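Local coordinates for protein cellulase CEL9M (Clostridium cellulolyticum, PDB 1IA6) that probably hydrolyses internal (1->4)-beta-D-glucosidic linkages in cellulose and related beta-glucans, as a family 9 cellulase that carries zinc and calcium, at residues His39-Asp42 with Gly43-Val46; His109-Ser112 with Thr113-Tyr116; Gln97-Tyr100 with Phe101-Phe105. All coordinates share one frame; numbering follows the deposited sequence.

Interaction 1. Residues His39-Asp42 with Gly43-Val46. With ZN (zinc ion), chain C.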
# COMPACT_ATOMS: atom_id res chain seq x y z
N HIS A 39 18.77 6.01 -9.63
CA HIS A 39 18.30 7.38 -9.47
C HIS A 39 18.92 8.06 -8.26
O HIS A 39 18.23 8.58 -7.38
CB HIS A 39 16.77 7.37 -9.35
CG HIS A 39 16.11 6.55 -10.41
ND1 HIS A 39 15.58 5.30 -10.17
CD2 HIS A 39 15.92 6.78 -11.74
CE1 HIS A 39 15.10 4.79 -11.29
NE2 HIS A 39 15.30 5.67 -12.26
N THR A 40 20.25 8.06 -8.24
CA THR A 40 21.03 8.62 -7.14
C THR A 40 21.09 10.14 -7.08
O THR A 40 21.68 10.70 -6.15
CB THR A 40 22.46 8.08 -7.19
OG1 THR A 40 23.08 8.48 -8.42
CG2 THR A 40 22.46 6.56 -7.12
N THR A 41 20.50 10.82 -8.06
CA THR A 41 20.53 12.28 -8.09
C THR A 41 19.16 12.91 -7.89
O THR A 41 18.99 14.11 -8.12
CB THR A 41 21.10 12.80 -9.44
OG1 THR A 41 20.16 12.55 -10.49
CG2 THR A 41 22.40 12.12 -9.77
N ASP A 42 18.18 12.12 -7.47
CA ASP A 42 16.83 12.64 -7.24
C ASP A 42 16.82 13.86 -6.34
O ASP A 42 17.44 13.87 -5.28
CB ASP A 42 15.94 11.56 -6.63
CG ASP A 42 15.48 10.53 -7.65
OD1 ASP A 42 15.80 10.69 -8.85
OD2 ASP A 42 14.80 9.57 -7.24
N GLY A 43 16.11 14.90 -6.77
CA GLY A 43 16.01 16.11 -5.98
C GLY A 43 17.08 17.15 -6.29
O GLY A 43 17.01 18.28 -5.82
N SER A 44 18.08 16.77 -7.09
CA SER A 44 19.16 17.70 -7.42
C SER A 44 18.66 18.94 -8.15
O SER A 44 19.30 19.99 -8.11
CB SER A 44 20.23 16.99 -8.27
OG SER A 44 19.74 16.65 -9.55
N ASP A 45 17.50 18.83 -8.81
CA ASP A 45 16.94 19.96 -9.54
C ASP A 45 16.39 21.05 -8.63
O ASP A 45 16.22 22.19 -9.05
CB ASP A 45 15.86 19.47 -10.52
CG ASP A 45 14.69 18.80 -9.83
OD1 ASP A 45 14.91 18.07 -8.84
OD2 ASP A 45 13.54 18.98 -10.29
N VAL A 46 16.10 20.70 -7.37
CA VAL A 46 15.58 21.68 -6.43
C VAL A 46 16.49 21.87 -5.22
O VAL A 46 16.14 22.55 -4.26
CB VAL A 46 14.16 21.31 -5.92
CG1 VAL A 46 13.19 21.30 -7.09
CG2 VAL A 46 14.19 19.96 -5.23
ZN ZN C . 15.22 4.18 -8.46

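Interaction 2. Residues His109-Ser112 with Thr113-Tyr116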
# COMPACT_ATOMS: atom_id res chain seq x y z
N HIS A 109 10.61 16.48 3.57
CA HIS A 109 9.99 17.53 4.38
C HIS A 109 11.12 18.40 4.94
O HIS A 109 11.44 18.34 6.13
CB HIS A 109 9.18 16.88 5.52
CG HIS A 109 8.38 17.85 6.34
ND1 HIS A 109 7.51 18.76 5.78
CD2 HIS A 109 8.26 17.99 7.68
CE1 HIS A 109 6.90 19.43 6.74
NE2 HIS A 109 7.34 18.98 7.90
N PRO A 110 11.75 19.23 4.08
CA PRO A 110 12.86 20.12 4.45
C PRO A 110 12.57 21.16 5.53
O PRO A 110 13.46 21.51 6.31
CB PRO A 110 13.25 20.75 3.11
CG PRO A 110 11.95 20.78 2.37
CD PRO A 110 11.38 19.42 2.67
N ASN A 111 11.34 21.67 5.55
CA ASN A 111 10.94 22.64 6.56
C ASN A 111 9.51 22.31 6.98
O ASN A 111 8.88 21.43 6.39
CB ASN A 111 11.05 24.07 6.04
CG ASN A 111 10.26 24.30 4.77
OD1 ASN A 111 9.04 24.17 4.75
ND2 ASN A 111 10.96 24.66 3.70
N SER A 112 8.99 23.01 7.98
CA SER A 112 7.65 22.73 8.50
C SER A 112 6.47 22.90 7.54
O SER A 112 5.42 22.31 7.77
CB SER A 112 7.39 23.57 9.75
OG SER A 112 7.29 24.95 9.43
N THR A 113 6.63 23.68 6.48
CA THR A 113 5.52 23.88 5.55
C THR A 113 5.74 23.41 4.12
O THR A 113 5.03 23.84 3.21
CB THR A 113 5.11 25.37 5.51
OG1 THR A 113 6.23 26.17 5.11
CG2 THR A 113 4.63 25.83 6.88
N THR A 114 6.70 22.52 3.91
CA THR A 114 6.97 22.03 2.56
C THR A 114 7.09 20.52 2.51
O THR A 114 7.67 19.90 3.41
CB THR A 114 8.27 22.62 2.00
OG1 THR A 114 8.24 24.05 2.12
CG2 THR A 114 8.45 22.24 0.54
N PHE A 115 6.53 19.91 1.47
CA PHE A 115 6.61 18.47 1.31
C PHE A 115 6.61 18.10 -0.17
O PHE A 115 5.61 18.31 -0.86
CB PHE A 115 5.43 17.76 1.98
CG PHE A 115 5.54 16.26 1.95
CD1 PHE A 115 6.53 15.61 2.67
CD2 PHE A 115 4.67 15.51 1.17
CE1 PHE A 115 6.66 14.22 2.61
CE2 PHE A 115 4.78 14.12 1.10
CZ PHE A 115 5.78 13.47 1.82
N TYR A 116 7.73 17.55 -0.63
CA TYR A 116 7.87 17.11 -2.02
C TYR A 116 7.22 15.74 -2.09
O TYR A 116 7.50 14.89 -1.23
CB TYR A 116 9.34 17.03 -2.39
CG TYR A 116 9.98 18.38 -2.55
CD1 TYR A 116 9.84 19.10 -3.74
CD2 TYR A 116 10.70 18.97 -1.51
CE1 TYR A 116 10.38 20.37 -3.88
CE2 TYR A 116 11.25 20.24 -1.64
CZ TYR A 116 11.09 20.94 -2.84
OH TYR A 116 11.62 22.20 -2.98

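Interaction 3. Residues Gln97-Tyr100 with Phe101-Phe105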
# COMPACT_ATOMS: atom_id res chain seq x y z
N GLN A 97 11.62 -2.41 5.77
CA GLN A 97 10.84 -1.91 4.63
C GLN A 97 10.17 -0.60 5.02
O GLN A 97 10.14 0.36 4.24
CB GLN A 97 9.78 -2.92 4.20
CG GLN A 97 10.29 -4.35 4.00
CD GLN A 97 11.41 -4.43 2.99
OE1 GLN A 97 12.43 -3.76 3.12
NE2 GLN A 97 11.24 -5.28 1.97
N LEU A 98 9.62 -0.56 6.23
CA LEU A 98 8.94 0.63 6.71
C LEU A 98 9.89 1.81 6.89
O LEU A 98 9.57 2.93 6.50
CB LEU A 98 8.22 0.32 8.03
CG LEU A 98 7.00 -0.58 7.87
CD1 LEU A 98 6.56 -1.13 9.22
CD2 LEU A 98 5.87 0.21 7.23
N LYS A 99 11.05 1.57 7.48
CA LYS A 99 11.99 2.66 7.68
C LYS A 99 12.49 3.22 6.35
O LYS A 99 12.83 4.40 6.26
CB LYS A 99 13.18 2.22 8.54
CG LYS A 99 13.98 3.41 9.07
CD LYS A 99 15.04 2.99 10.08
CE LYS A 99 15.70 4.21 10.73
NZ LYS A 99 16.33 5.10 9.73
N TYR A 100 12.52 2.38 5.32
CA TYR A 100 12.97 2.86 4.02
C TYR A 100 11.95 3.88 3.51
O TYR A 100 12.30 4.84 2.82
CB TYR A 100 13.11 1.71 3.02
CG TYR A 100 14.12 1.99 1.93
CD1 TYR A 100 15.49 1.89 2.19
CD2 TYR A 100 13.72 2.39 0.66
CE1 TYR A 100 16.44 2.17 1.20
CE2 TYR A 100 14.66 2.68 -0.34
CZ TYR A 100 16.01 2.57 -0.06
OH TYR A 100 16.95 2.87 -1.03
N PHE A 101 10.68 3.67 3.86
CA PHE A 101 9.61 4.60 3.47
C PHE A 101 9.74 5.89 4.28
O PHE A 101 9.80 6.99 3.73
CB PHE A 101 8.22 4.04 3.78
CG PHE A 101 7.61 3.21 2.68
CD1 PHE A 101 7.15 3.81 1.51
CD2 PHE A 101 7.44 1.84 2.84
CE1 PHE A 101 6.52 3.05 0.52
CE2 PHE A 101 6.82 1.07 1.86
CZ PHE A 101 6.36 1.68 0.70
N THR A 102 9.78 5.75 5.61
CA THR A 102 9.83 6.94 6.46
C THR A 102 11.08 7.80 6.30
O THR A 102 10.99 9.02 6.41
CB THR A 102 9.59 6.57 7.95
OG1 THR A 102 10.60 5.66 8.40
CG2 THR A 102 8.22 5.92 8.11
N ASP A 103 12.23 7.19 6.04
CA ASP A 103 13.45 7.98 5.85
C ASP A 103 13.23 8.92 4.67
O ASP A 103 13.68 10.07 4.68
CB ASP A 103 14.65 7.08 5.53
CG ASP A 103 15.25 6.44 6.77
OD1 ASP A 103 14.89 6.85 7.90
OD2 ASP A 103 16.10 5.54 6.61
N TYR A 104 12.55 8.42 3.65
CA TYR A 104 12.25 9.19 2.45
C TYR A 104 11.26 10.32 2.75
O TYR A 104 11.45 11.45 2.30
CB TYR A 104 11.71 8.24 1.37
CG TYR A 104 11.16 8.90 0.12
CD1 TYR A 104 11.96 9.71 -0.68
CD2 TYR A 104 9.84 8.68 -0.27
CE1 TYR A 104 11.45 10.29 -1.85
CE2 TYR A 104 9.32 9.25 -1.44
CZ TYR A 104 10.13 10.05 -2.22
OH TYR A 104 9.62 10.61 -3.37
N PHE A 105 10.22 10.02 3.52
CA PHE A 105 9.24 11.05 3.85
C PHE A 105 9.89 12.20 4.64
O PHE A 105 9.58 13.37 4.40
CB PHE A 105 8.09 10.47 4.68
CG PHE A 105 7.32 9.39 3.98
CD1 PHE A 105 7.16 9.41 2.59
CD2 PHE A 105 6.75 8.35 4.70
CE1 PHE A 105 6.43 8.41 1.94
CE2 PHE A 105 6.03 7.35 4.06
CZ PHE A 105 5.87 7.38 2.68

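Interaction 1. Residues His39-Asp42 with Gly43-Val46
The flat carbonyl group of Thr-41 is gripped twice by Ser-44: Ser-44 N lies 3.0 Å from Thr-41 O in a hydrogen bond tilted 26° from the carbonyl plane, and Ser-44 OG adds a weak bond of 3.0 Å to the same oxygen. With OG set between its backbone N and carbonyl carbon (chi1 68°), the serine hydroxyl folds back beside its own N-H. The two side chains come nearest where Thr-41 CB lies 4.1 Å from Ser-44 OG. The stronger partner of that hydroxyl is Gln-138 NE2, while the oxygen of the same amide takes Thr-41 OG1; a single glutamine side chain thus bridges Thr-41 and Ser-44. The second flat group, the Asp-42 carboxylate, forms salt bridges through OD2 with Arg-139 and Lys-62. The third is the His-39 imidazole, whose ND1 holds the zinc ion at 2.1 Å in a Cys2His2 site, probably a structural one, completed by Cys-22, Cys-38 and His-55; the other ring nitrogen, NE2, is hydrogen-bonded to Gln-135 OE1, a second-shell bond that would fix the rotation of the imidazole, and the rings of His-55 and His-60 meet that of His-39. Chain direction changes through two overlapping beta turns, type I from His-39 to Asp-42 and type II from Thr-41 to Ser-44. Gly-43 occupies the third position of the second turn, where its phi of 90° would jam any CB against Asp-42 O. Just beyond, Val-46 N bonds to Gly-43 O at 3.0 Å, curling the chain once more.

Interaction 2. Residues His109-Ser112 with Thr113-Tyr116
Asn-111 and Thr-114 bring their side chains together at a slant, with the asparagine OD1 as the meeting point. OD1 accepts in its carbonyl plane from two donors, Thr-114 OG1 at 2.8 Å and Thr-113 N at 3.0 Å, each on a lone pair. The second of these bonds makes an Asx turn, superposed on the type I beta turn from Asn-111 to Thr-114. The asparagine can reach both because CG stands between its backbone N and carbonyl carbon (chi1 56°). The His-109 ring turns an edge to Thr-114 O, just before the strand: this oxygen lies 2.6 Å from His-109 ND1, though 20° out of the ring plane. His-109 CB in turn lies at the edge of the Phe-115 ring, 4.1 Å from CD1. Pro-110 is set about perpendicular to both Thr-114 and Tyr-116, its CG approaching the edge of the tyrosine ring 4.1 Å from CE2. These contacts close the loop between helix 91-107 and strand 115-119. Since His-109 ND1 donates to a carbonyl and its NE2 is hydrogen-bonded to Glu-186 OE1 of helix 174-193, the imidazole may well be favoured in its doubly protonated, positively charged form.

Interaction 3. Residues Gln97-Tyr100 with Phe101-Phe105
Helix 91-107 carries this contact on successive turns, where Lys-99 and Asp-103 form an i to i+4 salt bridge along one flank. Lys-99 NZ stands 2.9 Å from Asp-103 OD1, on the syn lone pair, and 3.2 Å from Asp-103 OD2 in a weaker bond, so the ammonium group straddles the carboxylate unevenly. The lysine runs extended to CE and bends only at its last torsion (chi4 -59°), which swings NZ over to the aspartate; a cation-pi contact with Tyr-176 gives the same charge a second partner. Beneath the bridge two backbone bonds follow the i to i+4 pattern of an alpha helix, Asp-103 N to Lys-99 O at 2.9 Å and Thr-102 N to Leu-98 O at 3.0 Å. Just before these, Phe-101 N is shared weakly between Gln-97 O, 3.4 Å away, and Leu-98 O at 3.0 Å; the first of these oxygens also takes the hydroxyl of Tyr-54. Family 9 cellulases are built on an (alpha/alpha)6 barrel, and here the helix is packed between neighbours: Phe-101 and Leu-98 lean on helix 64-80, Lys-99 and Thr-102 on helix 152-169. Gln-97 O lies oblique to the Phe-101 ring, 3.4 Å from CD2, while that ring meets the one of Tyr-54. Thr-102 OG1 is hydrogen-bonded to Tyr-176 OH, and Tyr-100 OH makes a hydrogen bond to the backbone oxygen of Cys-22, a zinc ligand.

Along the chain interaction 1 comes first, before strand 62-63, followed by interaction 3 on helix 91-107 and then by interaction 2 in the loop that runs from that helix into strand 115-119. All lie on the same side of the chain's centre, their centres 16 to 17 Å apart. Strand 115-119, the middle strand of a small antiparallel sheet, joins them: Tyr-116 OH packs 4.0 Å from Val-46 CB of interaction 1, and Phe-115 CE1 lies 3.5 Å from Phe-105 O of interaction 3. Interactions 1 and 3 do not touch, yet the Tyr-100 hydroxyl is hydrogen-bonded to the backbone of Cys-22, a zinc ligand, so the metal-bearing loop is connected to the helical core.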